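Local coordinates for Abbfa_003403 (Acinetobacter baumannii, PDB 4ZXH), which is a four-domain nonribosomal peptide synthetase that probably activates an amino acid, carries it on phosphopantetheine, condenses it with an acyl partner and releases the product, at residues Pro216-Pro222 with Asp424-Ser430; Arg221-Gln225 with Gly348-Pro352; Gln226-Ser230 with Tyr421-Leu425; Lys345-Ser349 with Leu932-Met936; Val995-Phe1001 with Ser1035-Arg1039. One frame throughout, in Å; residues are numbered along the deposited sequence.

Contact 1. Residues Pro216-Pro222 with Asp424-Ser430; sequences PLDYPRP and DLFSAQS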
# COMPACT_ATOMS: atom_id res chain seq x y z
N PRO A 216 -4.05 11.20 9.34
CA PRO A 216 -3.32 11.76 8.19
C PRO A 216 -1.81 11.59 8.33
O PRO A 216 -1.23 11.95 9.37
CB PRO A 216 -3.71 13.24 8.21
CG PRO A 216 -4.98 13.28 8.99
CD PRO A 216 -4.86 12.21 10.03
N LEU A 217 -1.18 11.03 7.30
CA LEU A 217 0.26 10.83 7.30
C LEU A 217 0.94 11.99 6.62
O LEU A 217 0.33 12.72 5.84
CB LEU A 217 0.63 9.52 6.61
CG LEU A 217 -0.14 8.28 7.03
CD1 LEU A 217 0.43 7.05 6.31
CD2 LEU A 217 -0.12 8.10 8.54
N ASP A 218 2.22 12.17 6.92
CA ASP A 218 3.03 13.19 6.27
C ASP A 218 3.67 12.64 5.01
O ASP A 218 4.03 13.40 4.11
CB ASP A 218 4.09 13.70 7.23
CG ASP A 218 3.51 14.57 8.33
OD1 ASP A 218 2.74 15.50 8.01
OD2 ASP A 218 3.81 14.31 9.51
N TYR A 219 3.80 11.33 4.94
CA TYR A 219 4.42 10.67 3.80
C TYR A 219 3.56 9.49 3.40
O TYR A 219 2.80 8.97 4.21
CB TYR A 219 5.84 10.21 4.16
CG TYR A 219 6.64 11.27 4.88
CD1 TYR A 219 6.98 12.46 4.24
CD2 TYR A 219 7.04 11.09 6.21
CE1 TYR A 219 7.69 13.45 4.91
CE2 TYR A 219 7.76 12.09 6.87
CZ TYR A 219 8.08 13.27 6.21
OH TYR A 219 8.78 14.27 6.85
N PRO A 220 3.66 9.06 2.13
CA PRO A 220 2.93 7.86 1.70
C PRO A 220 3.47 6.58 2.35
O PRO A 220 4.68 6.36 2.43
CB PRO A 220 3.16 7.85 0.18
CG PRO A 220 4.41 8.63 -0.03
CD PRO A 220 4.37 9.70 1.02
N ARG A 221 2.55 5.73 2.80
CA ARG A 221 2.93 4.49 3.46
C ARG A 221 3.66 3.54 2.50
O ARG A 221 3.16 3.22 1.41
CB ARG A 221 1.69 3.82 4.06
CG ARG A 221 2.02 2.70 5.00
CD ARG A 221 0.79 1.90 5.37
NE ARG A 221 -0.18 2.72 6.09
CZ ARG A 221 -0.15 2.92 7.40
NH1 ARG A 221 -1.07 3.69 7.96
NH2 ARG A 221 0.80 2.36 8.14
N PRO A 222 4.86 3.07 2.89
CA PRO A 222 5.63 2.11 2.09
C PRO A 222 4.92 0.77 1.95
O PRO A 222 4.18 0.37 2.85
CB PRO A 222 6.93 1.94 2.88
CG PRO A 222 7.01 3.16 3.73
CD PRO A 222 5.60 3.52 4.08
N ASP A 424 8.75 6.94 8.57
CA ASP A 424 8.37 6.87 7.16
C ASP A 424 6.94 7.39 6.98
O ASP A 424 6.49 7.63 5.87
CB ASP A 424 8.48 5.44 6.62
CG ASP A 424 9.92 5.02 6.35
OD1 ASP A 424 10.83 5.87 6.39
OD2 ASP A 424 10.15 3.82 6.08
N LEU A 425 6.25 7.59 8.09
CA LEU A 425 4.88 8.09 8.06
C LEU A 425 4.77 9.51 8.61
O LEU A 425 4.01 10.33 8.09
CB LEU A 425 3.98 7.15 8.86
CG LEU A 425 4.15 5.69 8.47
CD1 LEU A 425 3.12 4.83 9.19
CD2 LEU A 425 4.06 5.52 6.97
N PHE A 426 5.53 9.80 9.66
CA PHE A 426 5.41 11.08 10.35
C PHE A 426 6.71 11.88 10.40
O PHE A 426 7.81 11.32 10.48
CB PHE A 426 4.90 10.84 11.76
CG PHE A 426 3.55 10.19 11.80
CD1 PHE A 426 2.43 10.87 11.35
CD2 PHE A 426 3.41 8.90 12.26
CE1 PHE A 426 1.17 10.28 11.37
CE2 PHE A 426 2.16 8.29 12.29
CZ PHE A 426 1.04 8.98 11.85
N SER A 427 6.57 13.20 10.35
CA SER A 427 7.70 14.10 10.48
C SER A 427 7.98 14.36 11.97
O SER A 427 7.14 14.07 12.82
CB SER A 427 7.43 15.41 9.75
OG SER A 427 6.41 16.15 10.41
N ALA A 428 9.16 14.91 12.27
CA ALA A 428 9.47 15.24 13.66
C ALA A 428 8.50 16.29 14.16
O ALA A 428 8.08 16.26 15.31
CB ALA A 428 10.90 15.75 13.79
N GLN A 429 8.14 17.20 13.26
CA GLN A 429 7.24 18.28 13.59
C GLN A 429 5.85 17.76 13.98
O GLN A 429 5.23 18.27 14.91
CB GLN A 429 7.14 19.25 12.42
CG GLN A 429 6.90 20.68 12.84
CD GLN A 429 7.33 21.68 11.77
OE1 GLN A 429 7.76 21.30 10.68
NE2 GLN A 429 7.24 22.97 12.10
N SER A 430 5.39 16.73 13.27
CA SER A 430 4.11 16.09 13.58
C SER A 430 4.14 15.36 14.91
O SER A 430 3.14 15.30 15.62
CB SER A 430 3.72 15.10 12.48
OG SER A 430 3.35 15.79 11.30

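Contact 2. Residues Arg221-Gln225 with Gly348-Pro352; sequences RPAVQ and GSINP. With PNS (4'-phosphopantetheine), chain B.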
# COMPACT_ATOMS: atom_id res chain seq x y z
N ARG A 221 2.55 5.73 2.80
CA ARG A 221 2.93 4.49 3.46
C ARG A 221 3.66 3.54 2.50
O ARG A 221 3.16 3.22 1.41
CB ARG A 221 1.69 3.82 4.06
CG ARG A 221 2.02 2.70 5.00
CD ARG A 221 0.79 1.90 5.37
NE ARG A 221 -0.18 2.72 6.09
CZ ARG A 221 -0.15 2.92 7.40
NH1 ARG A 221 -1.07 3.69 7.96
NH2 ARG A 221 0.80 2.36 8.14
N PRO A 222 4.86 3.07 2.89
CA PRO A 222 5.63 2.11 2.09
C PRO A 222 4.92 0.77 1.95
O PRO A 222 4.18 0.37 2.85
CB PRO A 222 6.93 1.94 2.88
CG PRO A 222 7.01 3.16 3.73
CD PRO A 222 5.60 3.52 4.08
N ALA A 223 5.15 0.09 0.83
CA ALA A 223 4.47 -1.17 0.58
C ALA A 223 4.85 -2.22 1.62
O ALA A 223 4.00 -3.01 2.06
CB ALA A 223 4.77 -1.66 -0.82
N VAL A 224 6.12 -2.24 2.03
CA VAL A 224 6.54 -3.17 3.08
C VAL A 224 7.22 -2.44 4.25
O VAL A 224 8.18 -1.70 4.09
CB VAL A 224 7.49 -4.27 2.51
CG1 VAL A 224 7.89 -5.22 3.58
CG2 VAL A 224 6.80 -5.04 1.42
N GLN A 225 6.66 -2.66 5.44
CA GLN A 225 7.06 -2.04 6.70
C GLN A 225 8.56 -2.20 6.98
O GLN A 225 9.05 -3.32 7.00
CB GLN A 225 6.23 -2.69 7.81
CG GLN A 225 6.15 -1.99 9.14
CD GLN A 225 5.25 -2.78 10.08
OE1 GLN A 225 4.76 -3.86 9.70
NE2 GLN A 225 5.03 -2.27 11.31
N GLY A 348 1.62 -6.26 4.21
CA GLY A 348 2.99 -6.07 4.65
C GLY A 348 3.37 -4.65 5.03
O GLY A 348 4.52 -4.37 5.40
N SER A 349 2.40 -3.75 4.96
CA SER A 349 2.64 -2.34 5.24
C SER A 349 2.25 -1.96 6.65
O SER A 349 2.60 -0.87 7.12
CB SER A 349 1.85 -1.49 4.26
OG SER A 349 0.48 -1.63 4.56
N ILE A 350 1.48 -2.82 7.30
CA ILE A 350 0.95 -2.54 8.63
C ILE A 350 1.04 -3.75 9.53
O ILE A 350 1.01 -4.89 9.07
CB ILE A 350 -0.54 -2.09 8.60
CG1 ILE A 350 -1.43 -3.20 8.00
CG2 ILE A 350 -0.69 -0.79 7.84
CD1 ILE A 350 -2.91 -2.91 8.03
N ASN A 351 1.13 -3.50 10.82
CA ASN A 351 0.92 -4.58 11.76
C ASN A 351 -0.57 -4.93 11.79
O ASN A 351 -1.42 -4.04 11.84
CB ASN A 351 1.43 -4.20 13.14
CG ASN A 351 1.22 -5.29 14.15
OD1 ASN A 351 1.98 -6.26 14.20
ND2 ASN A 351 0.17 -5.17 14.95
N PRO A 352 -0.91 -6.23 11.73
CA PRO A 352 -2.30 -6.71 11.70
C PRO A 352 -3.15 -6.18 12.85
O PRO A 352 -2.61 -6.08 13.96
CB PRO A 352 -2.14 -8.23 11.83
CG PRO A 352 -0.80 -8.51 11.24
CD PRO A 352 0.07 -7.32 11.57
O23 PNS B . 0.27 -12.47 9.93
P24 PNS B . 0.48 -13.66 10.83
O25 PNS B . -0.61 -14.69 10.92
O27 PNS B . 0.69 -13.03 12.30
C28 PNS B . 1.69 -12.05 12.54
C29 PNS B . 1.70 -11.70 14.01
C30 PNS B . 1.95 -13.02 14.75
C31 PNS B . 0.35 -11.11 14.40
C32 PNS B . 2.80 -10.66 14.28
O33 PNS B . 2.69 -9.65 13.26
C34 PNS B . 2.65 -10.07 15.68
O35 PNS B . 2.75 -10.76 16.69
N36 PNS B . 2.44 -8.77 15.79
C37 PNS B . 2.28 -8.12 17.08
C38 PNS B . 3.38 -7.06 17.20
C39 PNS B . 3.80 -6.92 18.63
O40 PNS B . 3.85 -7.90 19.36
N41 PNS B . 4.08 -5.68 18.99
C42 PNS B . 4.51 -5.20 20.28
C43 PNS B . 4.33 -3.71 20.14
S44 PNS B . 2.75 -3.28 20.88

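Contact 3. Residues Gln226-Ser230 with Tyr421-Leu425; sequences QHKGS and YNTDL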
# COMPACT_ATOMS: atom_id res chain seq x y z
N GLN A 226 9.28 -1.09 7.22
CA GLN A 226 10.74 -1.12 7.42
C GLN A 226 11.22 -0.97 8.88
O GLN A 226 12.43 -1.04 9.16
CB GLN A 226 11.41 -0.02 6.58
CG GLN A 226 11.39 -0.25 5.09
CD GLN A 226 12.10 -1.53 4.72
OE1 GLN A 226 13.27 -1.73 5.06
NE2 GLN A 226 11.39 -2.43 4.03
N HIS A 227 10.28 -0.75 9.79
CA HIS A 227 10.56 -0.64 11.22
C HIS A 227 11.61 0.41 11.53
O HIS A 227 12.45 0.21 12.41
CB HIS A 227 10.98 -2.00 11.80
CG HIS A 227 9.95 -3.07 11.64
ND1 HIS A 227 8.84 -3.17 12.46
CD2 HIS A 227 9.83 -4.07 10.74
CE1 HIS A 227 8.10 -4.19 12.09
NE2 HIS A 227 8.68 -4.76 11.04
N LYS A 228 11.57 1.52 10.80
CA LYS A 228 12.36 2.69 11.18
C LYS A 228 11.51 3.58 12.09
O LYS A 228 10.38 3.93 11.74
CB LYS A 228 12.81 3.50 9.95
CG LYS A 228 13.66 2.77 8.93
CD LYS A 228 14.33 3.79 8.00
CE LYS A 228 15.07 3.14 6.84
NZ LYS A 228 14.13 2.57 5.83
N GLY A 229 12.02 3.95 13.24
CA GLY A 229 11.27 4.85 14.10
C GLY A 229 12.13 5.90 14.77
O GLY A 229 13.35 5.94 14.58
N SER A 230 11.48 6.74 15.56
CA SER A 230 12.19 7.71 16.38
C SER A 230 11.40 7.91 17.66
O SER A 230 10.32 7.35 17.81
CB SER A 230 12.37 9.03 15.63
OG SER A 230 12.99 9.98 16.46
N TYR A 421 7.33 7.05 17.17
CA TYR A 421 6.64 7.24 15.90
C TYR A 421 7.47 6.75 14.73
O TYR A 421 8.70 6.88 14.71
CB TYR A 421 6.28 8.71 15.70
CG TYR A 421 7.46 9.64 15.58
CD1 TYR A 421 8.14 10.09 16.72
CD2 TYR A 421 7.90 10.09 14.35
CE1 TYR A 421 9.24 10.96 16.61
CE2 TYR A 421 8.99 10.96 14.23
CZ TYR A 421 9.66 11.39 15.36
OH TYR A 421 10.74 12.25 15.22
N ASN A 422 6.78 6.18 13.74
CA ASN A 422 7.40 5.66 12.53
C ASN A 422 7.81 6.80 11.60
O ASN A 422 6.95 7.54 11.11
CB ASN A 422 6.39 4.72 11.87
CG ASN A 422 6.93 4.01 10.65
OD1 ASN A 422 7.68 4.58 9.84
ND2 ASN A 422 6.51 2.76 10.48
N THR A 423 9.11 6.95 11.34
CA THR A 423 9.62 8.09 10.55
C THR A 423 9.41 7.99 9.03
O THR A 423 9.85 8.86 8.28
CB THR A 423 11.12 8.31 10.79
OG1 THR A 423 11.85 7.13 10.45
CG2 THR A 423 11.38 8.66 12.21
N ASP A 424 8.75 6.94 8.57
CA ASP A 424 8.37 6.87 7.16
C ASP A 424 6.94 7.39 6.98
O ASP A 424 6.49 7.63 5.87
CB ASP A 424 8.48 5.44 6.62
CG ASP A 424 9.92 5.02 6.35
OD1 ASP A 424 10.83 5.87 6.39
OD2 ASP A 424 10.15 3.82 6.08
N LEU A 425 6.25 7.59 8.09
CA LEU A 425 4.88 8.09 8.06
C LEU A 425 4.77 9.51 8.61
O LEU A 425 4.01 10.33 8.09
CB LEU A 425 3.98 7.15 8.86
CG LEU A 425 4.15 5.69 8.47
CD1 LEU A 425 3.12 4.83 9.19
CD2 LEU A 425 4.06 5.52 6.97

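Contact 4. Residues Lys345-Ser349 with Leu932-Met936; sequences KRDGS and LPAYM. With PNS (4'-phosphopantetheine), chain B.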
# COMPACT_ATOMS: atom_id res chain seq x y z
N LYS A 345 -7.10 -9.26 6.31
CA LYS A 345 -6.32 -9.28 5.09
C LYS A 345 -4.88 -8.99 5.45
O LYS A 345 -4.58 -7.93 5.96
CB LYS A 345 -6.81 -8.24 4.09
CG LYS A 345 -6.07 -8.30 2.75
CD LYS A 345 -6.29 -7.06 1.91
CE LYS A 345 -7.59 -7.09 1.14
NZ LYS A 345 -7.78 -5.78 0.48
N ARG A 346 -3.98 -9.94 5.19
CA ARG A 346 -2.58 -9.72 5.48
C ARG A 346 -2.01 -8.66 4.54
O ARG A 346 -2.31 -8.64 3.36
CB ARG A 346 -1.80 -11.02 5.39
CG ARG A 346 -2.30 -12.11 6.33
CD ARG A 346 -2.38 -11.68 7.80
NE ARG A 346 -2.40 -12.87 8.66
CZ ARG A 346 -3.45 -13.68 8.80
NH1 ARG A 346 -4.58 -13.42 8.16
NH2 ARG A 346 -3.38 -14.75 9.58
N ASP A 347 -1.21 -7.76 5.10
CA ASP A 347 -0.79 -6.55 4.43
C ASP A 347 0.58 -6.16 5.02
O ASP A 347 0.68 -5.79 6.18
CB ASP A 347 -1.88 -5.47 4.63
CG ASP A 347 -1.57 -4.15 3.94
OD1 ASP A 347 -0.39 -3.79 3.76
OD2 ASP A 347 -2.55 -3.43 3.62
N GLY A 348 1.62 -6.26 4.21
CA GLY A 348 2.99 -6.07 4.65
C GLY A 348 3.37 -4.65 5.03
O GLY A 348 4.52 -4.37 5.40
N SER A 349 2.40 -3.75 4.96
CA SER A 349 2.64 -2.34 5.24
C SER A 349 2.25 -1.96 6.65
O SER A 349 2.60 -0.87 7.12
CB SER A 349 1.85 -1.49 4.26
OG SER A 349 0.48 -1.63 4.56
N LEU A 932 2.55 -0.83 -3.58
CA LEU A 932 1.53 -0.23 -2.74
C LEU A 932 1.22 -1.08 -1.52
O LEU A 932 1.41 -2.30 -1.54
CB LEU A 932 0.28 -0.02 -3.57
CG LEU A 932 0.40 1.14 -4.55
CD1 LEU A 932 -0.85 1.25 -5.38
CD2 LEU A 932 0.63 2.42 -3.77
N PRO A 933 0.74 -0.44 -0.44
CA PRO A 933 0.14 -1.23 0.64
C PRO A 933 -1.02 -2.00 0.05
O PRO A 933 -1.64 -1.50 -0.90
CB PRO A 933 -0.34 -0.19 1.64
CG PRO A 933 0.48 1.00 1.36
CD PRO A 933 0.82 0.99 -0.11
N ALA A 934 -1.32 -3.16 0.60
CA ALA A 934 -2.35 -4.03 0.05
C ALA A 934 -3.70 -3.33 -0.03
O ALA A 934 -4.45 -3.53 -0.99
CB ALA A 934 -2.46 -5.28 0.86
N TYR A 935 -4.02 -2.50 0.95
CA TYR A 935 -5.33 -1.87 0.95
C TYR A 935 -5.45 -0.79 -0.12
O TYR A 935 -6.55 -0.33 -0.40
CB TYR A 935 -5.68 -1.29 2.34
CG TYR A 935 -4.81 -0.16 2.84
CD1 TYR A 935 -3.69 -0.41 3.63
CD2 TYR A 935 -5.13 1.17 2.55
CE1 TYR A 935 -2.90 0.64 4.11
CE2 TYR A 935 -4.34 2.21 3.03
CZ TYR A 935 -3.23 1.94 3.81
OH TYR A 935 -2.45 2.98 4.27
N MET A 936 -4.34 -0.41 -0.74
CA MET A 936 -4.39 0.59 -1.80
C MET A 936 -4.30 -0.00 -3.22
O MET A 936 -4.16 0.73 -4.21
CB MET A 936 -3.29 1.63 -1.56
CG MET A 936 -3.56 2.44 -0.31
SD MET A 936 -2.27 3.58 0.21
CE MET A 936 -2.40 4.83 -1.07
O23 PNS B . 0.27 -12.47 9.93
P24 PNS B . 0.48 -13.66 10.83
O25 PNS B . -0.61 -14.69 10.92
O27 PNS B . 0.69 -13.03 12.30
C28 PNS B . 1.69 -12.05 12.54
C29 PNS B . 1.70 -11.70 14.01
C30 PNS B . 1.95 -13.02 14.75
C31 PNS B . 0.35 -11.11 14.40
C32 PNS B . 2.80 -10.66 14.28
O33 PNS B . 2.69 -9.65 13.26
C34 PNS B . 2.65 -10.07 15.68
O35 PNS B . 2.75 -10.76 16.69
N36 PNS B . 2.44 -8.77 15.79
C37 PNS B . 2.28 -8.12 17.08
C38 PNS B . 3.38 -7.06 17.20
C39 PNS B . 3.80 -6.92 18.63
O40 PNS B . 3.85 -7.90 19.36
N41 PNS B . 4.08 -5.68 18.99
C42 PNS B . 4.51 -5.20 20.28
C43 PNS B . 4.33 -3.71 20.14
S44 PNS B . 2.75 -3.28 20.88

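Contact 5. Residues Val995-Phe1001 with Ser1035-Arg1039; sequences VGIHDDF and STVER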
# COMPACT_ATOMS: atom_id res chain seq x y z
N VAL A 995 -6.74 -26.58 -4.83
CA VAL A 995 -6.19 -25.22 -4.82
C VAL A 995 -5.82 -24.78 -6.22
O VAL A 995 -5.10 -25.46 -6.94
CB VAL A 995 -4.95 -25.12 -3.91
CG1 VAL A 995 -4.16 -23.86 -4.20
CG2 VAL A 995 -5.35 -25.16 -2.44
N GLY A 996 -6.34 -23.62 -6.61
CA GLY A 996 -6.05 -23.07 -7.91
C GLY A 996 -4.89 -22.11 -7.80
O GLY A 996 -4.63 -21.58 -6.74
N ILE A 997 -4.22 -21.87 -8.92
CA ILE A 997 -3.00 -21.07 -8.89
C ILE A 997 -3.24 -19.59 -8.55
O ILE A 997 -2.27 -18.85 -8.37
CB ILE A 997 -2.26 -21.17 -10.23
CG1 ILE A 997 -3.05 -20.50 -11.35
CG2 ILE A 997 -1.97 -22.64 -10.57
CD1 ILE A 997 -2.33 -20.50 -12.67
N HIS A 998 -4.49 -19.16 -8.42
CA HIS A 998 -4.79 -17.78 -8.02
C HIS A 998 -5.37 -17.67 -6.61
O HIS A 998 -5.75 -16.60 -6.17
CB HIS A 998 -5.74 -17.13 -9.02
CG HIS A 998 -5.13 -16.97 -10.38
ND1 HIS A 998 -5.78 -17.30 -11.54
CD2 HIS A 998 -3.89 -16.56 -10.74
CE1 HIS A 998 -4.99 -17.08 -12.57
NE2 HIS A 998 -3.83 -16.62 -12.11
N ASP A 999 -5.43 -18.79 -5.90
CA ASP A 999 -5.89 -18.79 -4.52
C ASP A 999 -4.79 -18.29 -3.63
O ASP A 999 -3.65 -18.74 -3.73
CB ASP A 999 -6.35 -20.18 -4.08
CG ASP A 999 -7.63 -20.62 -4.77
OD1 ASP A 999 -8.34 -19.74 -5.32
OD2 ASP A 999 -7.94 -21.83 -4.76
N ASP A 1000 -5.14 -17.36 -2.75
CA ASP A 1000 -4.18 -16.75 -1.85
C ASP A 1000 -4.00 -17.59 -0.58
O ASP A 1000 -4.97 -18.03 0.06
CB ASP A 1000 -4.61 -15.32 -1.53
CG ASP A 1000 -3.62 -14.58 -0.66
OD1 ASP A 1000 -3.46 -14.96 0.53
OD2 ASP A 1000 -3.02 -13.61 -1.16
N PHE A 1001 -2.75 -17.79 -0.21
CA PHE A 1001 -2.40 -18.66 0.89
C PHE A 1001 -3.10 -18.24 2.17
O PHE A 1001 -3.63 -19.08 2.89
CB PHE A 1001 -0.89 -18.66 1.07
CG PHE A 1001 -0.42 -19.45 2.23
CD1 PHE A 1001 -0.30 -20.84 2.15
CD2 PHE A 1001 -0.04 -18.81 3.41
CE1 PHE A 1001 0.16 -21.59 3.23
CE2 PHE A 1001 0.42 -19.54 4.50
CZ PHE A 1001 0.52 -20.93 4.41
N SER A 1035 2.01 -14.55 -2.64
CA SER A 1035 1.23 -15.51 -1.86
C SER A 1035 0.18 -16.38 -2.60
O SER A 1035 -0.56 -17.15 -1.99
CB SER A 1035 0.54 -14.76 -0.72
OG SER A 1035 -0.10 -13.61 -1.22
N THR A 1036 0.13 -16.26 -3.92
CA THR A 1036 -0.59 -17.24 -4.73
C THR A 1036 0.40 -18.18 -5.37
O THR A 1036 1.58 -17.85 -5.47
CB THR A 1036 -1.41 -16.59 -5.82
OG1 THR A 1036 -0.52 -16.05 -6.80
CG2 THR A 1036 -2.35 -15.52 -5.25
N VAL A 1037 -0.07 -19.34 -5.82
CA VAL A 1037 0.83 -20.29 -6.47
C VAL A 1037 1.39 -19.69 -7.76
O VAL A 1037 2.57 -19.84 -8.07
CB VAL A 1037 0.14 -21.61 -6.78
CG1 VAL A 1037 1.05 -22.48 -7.62
CG2 VAL A 1037 -0.21 -22.32 -5.49
N GLU A 1038 0.55 -18.97 -8.50
CA GLU A 1038 1.03 -18.37 -9.74
C GLU A 1038 2.21 -17.45 -9.48
O GLU A 1038 3.27 -17.58 -10.10
CB GLU A 1038 -0.07 -17.58 -10.45
CG GLU A 1038 0.30 -17.24 -11.90
CD GLU A 1038 -0.27 -15.92 -12.37
OE1 GLU A 1038 -0.35 -14.99 -11.55
OE2 GLU A 1038 -0.66 -15.83 -13.56
N ARG A 1039 2.01 -16.51 -8.55
CA ARG A 1039 2.98 -15.45 -8.34
C ARG A 1039 4.28 -16.00 -7.76
O ARG A 1039 5.37 -15.58 -8.14
CB ARG A 1039 2.39 -14.37 -7.43
CG ARG A 1039 1.52 -13.42 -8.22
CD ARG A 1039 0.64 -12.50 -7.37
NE ARG A 1039 1.33 -11.69 -6.37
CZ ARG A 1039 2.32 -10.84 -6.62
NH1 ARG A 1039 2.81 -10.68 -7.85
NH2 ARG A 1039 2.84 -10.15 -5.63

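Contact 1. Residues Pro216-Pro222 with Asp424-Ser430
The backbones of Pro-216–Pro-222 and Asp-424–Ser-430 meet without forming a strand pair: Asp-218 N donates to Leu-425 O at 2.8 Å, Tyr-219 N adds a weak bond to the same oxygen, and the Tyr-219 and Leu-425 CA atoms lie 5.0 Å apart. The polar half of the contact sits at the N-cap of helix 428-447. Asp-218 CG is turned beside its own backbone N (chi1 -72°), which brings OD2 to the turn leading into that helix. There Ser-427 N reaches Asp-218 OD2 at 3.1 Å on the anti side, with an N-H...O angle of 168°. Ser-427 is the N-cap residue, its OG accepting from Ser-430 N at 3.1 Å. The carboxylate would thus probably be stabilised by the helix start. On the apolar half, Leu-217 and Leu-425 run side by side, CD1 of the former 4.0 Å from CD2 of the latter, while Leu-217 CD2 is 3.6 Å from Phe-426 CZ. The contact joins the loop before strand 229-235 to the turn that opens helix 428-447, both in the condensation domain; Arg-856 also meets Asp-218, in a long, weak ion pair. At the tip of Tyr-219, OH packs against Ser-427 CB at 3.4 Å.

Contact 2. Residues Arg221-Gln225 with Gly348-Pro352
Gln-225 and Gly-348 form the one hydrogen bond between these two loops of the condensation domain: Gln-225 N lies 2.7 Å from Gly-348 O, with a nearly straight N-H...O angle of 176°. Val-224 CA, 3.3 Å from that oxygen, adds a CA-H...O contact. The close packing continues along the buried side. Ser-349 CB sits against Pro-222 O at 3.3 Å, and its OG, hydrogen-bonded to Asp-347 OD1, is 3.6 Å from Arg-221 CD. Beyond CD the arginine chain bends (chi3 -63°), so that the guanidinium presents one face to Ile-350, whose CG2 methyl lies 3.3 Å above the plane and toward the rim of the group. The two side chains cross at about a right angle. The polar rim of the guanidinium is used in other directions, by Tyr-935 OH and, in a salt bridge, by Asp-402.

The open side belongs to Val-224, which is exposed: its CB points away from the other loop, and CG1 merely brushes Gly-348 O. The amide end of Gln-225 is looser too: OE1 comes no closer than 3.7 Å, to Ile-350 C, though CB packs on Gly-348 O.

Farther along, Asn-351 OD1 accepts from N36 of the 4'-phosphopantetheine at 3.0 Å, while its ND2 donates to Ala-354 O. The two bonds are consistent with OD1, not ND2, facing the cofactor, implying an acceptor matched to an N-H of the pantetheine arm.

Contact 3. Residues Gln226-Ser230 with Tyr421-Leu425
Ser-230 and Tyr-421 form an antiparallel hydrogen-bonded pair where strands 229-235 and 414-422 run together. Ser-230 N donates to Tyr-421 O at 2.9 Å, and Tyr-421 N returns a bond to Ser-230 O at 3.1 Å. The two side chains stand on the same face of the sheet.

The Tyr-421 side chain can be followed outward. Its CG is set between the backbone N and the carbonyl carbon (chi1 64°), which turns the ring from CB back toward the serine. CD1 passes Ser-230 O at 3.7 Å, CE1 comes to 3.8 Å from Ser-230 CB, and CZ is closer still to that carbon. At the tip, OH takes a weak hydrogen bond from Ser-230 OG, 3.4 Å away. Thr-423 packs its methyl CG2 against Ser-230 CB at 3.6 Å.

Toward the other end the pairing frays: Thr-423 N makes a weak bond to Lys-228 O. Here Asn-422 forms an Asx turn where strand 414-422 gives way to the loop, its OD1 accepting from Asp-424 N at 2.9 Å in the carbonyl plane. Lys-228 NZ faces Asp-424 OD2 with opposite charge, but beyond salt-bridge range.

Strand 229-235 is an outermost strand of the four-stranded mixed sheet, with 414-422 beside it and 403-411 next; on the Tyr-421 side, helix 428-447 packs on the ring through Ala-428 and Ala-431.

Contact 4. Residues Lys345-Ser349 with Leu932-Met936
The Tyr-935 ring meets the Asp-347 carboxylate at its edge, near the ring plane: OD2 is 3.2 Å from CD1, and the two planes are 42° apart. Phe-876 also meets this ring, with planes at about 80°, and Tyr-935 OH is hydrogen-bonded to Arg-221 NE. A second flat group, the Arg-346 guanidinium, points to the 4'-phosphopantetheine; phosphate oxygen O23 lies in its plane at the edge, 3.0 Å from NE, and NH2 holds O25 at 3.1 Å. Asp-347 CG is anti to the backbone N (chi1 -179°), which brings the carboxylate to the 3-10 segment 934-936: Tyr-935 N reaches OD2 from above the carboxylate plane at 3.2 Å. OD2 has a second partner in His-211, and OD1 closes an Asx turn with Ser-349 N. Ser-349 OG, hydrogen-bonded to Asp-347 OD1, also rests on Pro-933 CB.

The contact is interdomain: the loop after helix 335-342 of the condensation domain lies against the turn between helix 921-931 and strand 940-943 of the C-terminal adenylation subdomain.

Contact 5. Residues Val995-Phe1001 with Ser1035-Arg1039
Within the phosphopantetheine carrier domain, a helical bundle, the loop between helices 977-990 and 1008-1022 meets the N-cap of helix 1037-1046. Ile-997 O, inside the type I turn Gly-996–Asp-999, accepts from Glu-1038 N at 2.8 Å, in the carbonyl plane on a lone pair. A first-turn N-H of the helix is thus satisfied from across the contact. The cap within the helix's own segment is Thr-1036, whose OG1, at chi1 69°, leans back over the helix start and takes Arg-1039 N at 3.1 Å. At the other end Phe-1001 N donates to Ser-1035 O at 2.9 Å, tying the loop that leads to helix 1008-1022 to the chain just before the capped helix.

The apolar part pairs Ile-997 with Val-1037, CG2 to CG1 at 4.2 Å. The His-998 ring has Ile-997 CG1 over its centre on one face, and the Glu-1038 carboxyl group approaches its edge, the planes 90° apart; NE2 and OE2 are 3.6 Å apart. Asp-1000 takes partners on both oxygens, OD1 receiving Phe-1002 N and Glu-1003 N, while OD2 is met by Ser-1035 OG at 2.9 Å from above the carboxylate plane.

In the fold
Contacts 1, 2 and 3 all lie in the condensation domain. Contacts 1 and 2 share Arg-221 and Pro-222; contacts 1 and 3 share Asp-424 and Leu-425, and their centres are about 8 Å apart. Contact 4 adds the adenylation C-terminal subdomain; its centre is about 6 Å from that of contact 2. These two share Gly-348 and Ser-349, and the hydrogen bond of Arg-221 NE to Tyr-935 OH, 2.9 Å, also joins them. Both touch the 4'-phosphopantetheine, contact 4 at its phosphate, contact 2 at an amide N-H, and Ser-1008 N bonds to it too. Contact 5, in the carrier domain, stands apart: its nearest atoms are about 6 Å from contact 4, with the side chain of Phe-1001 about 8 Å from the cofactor.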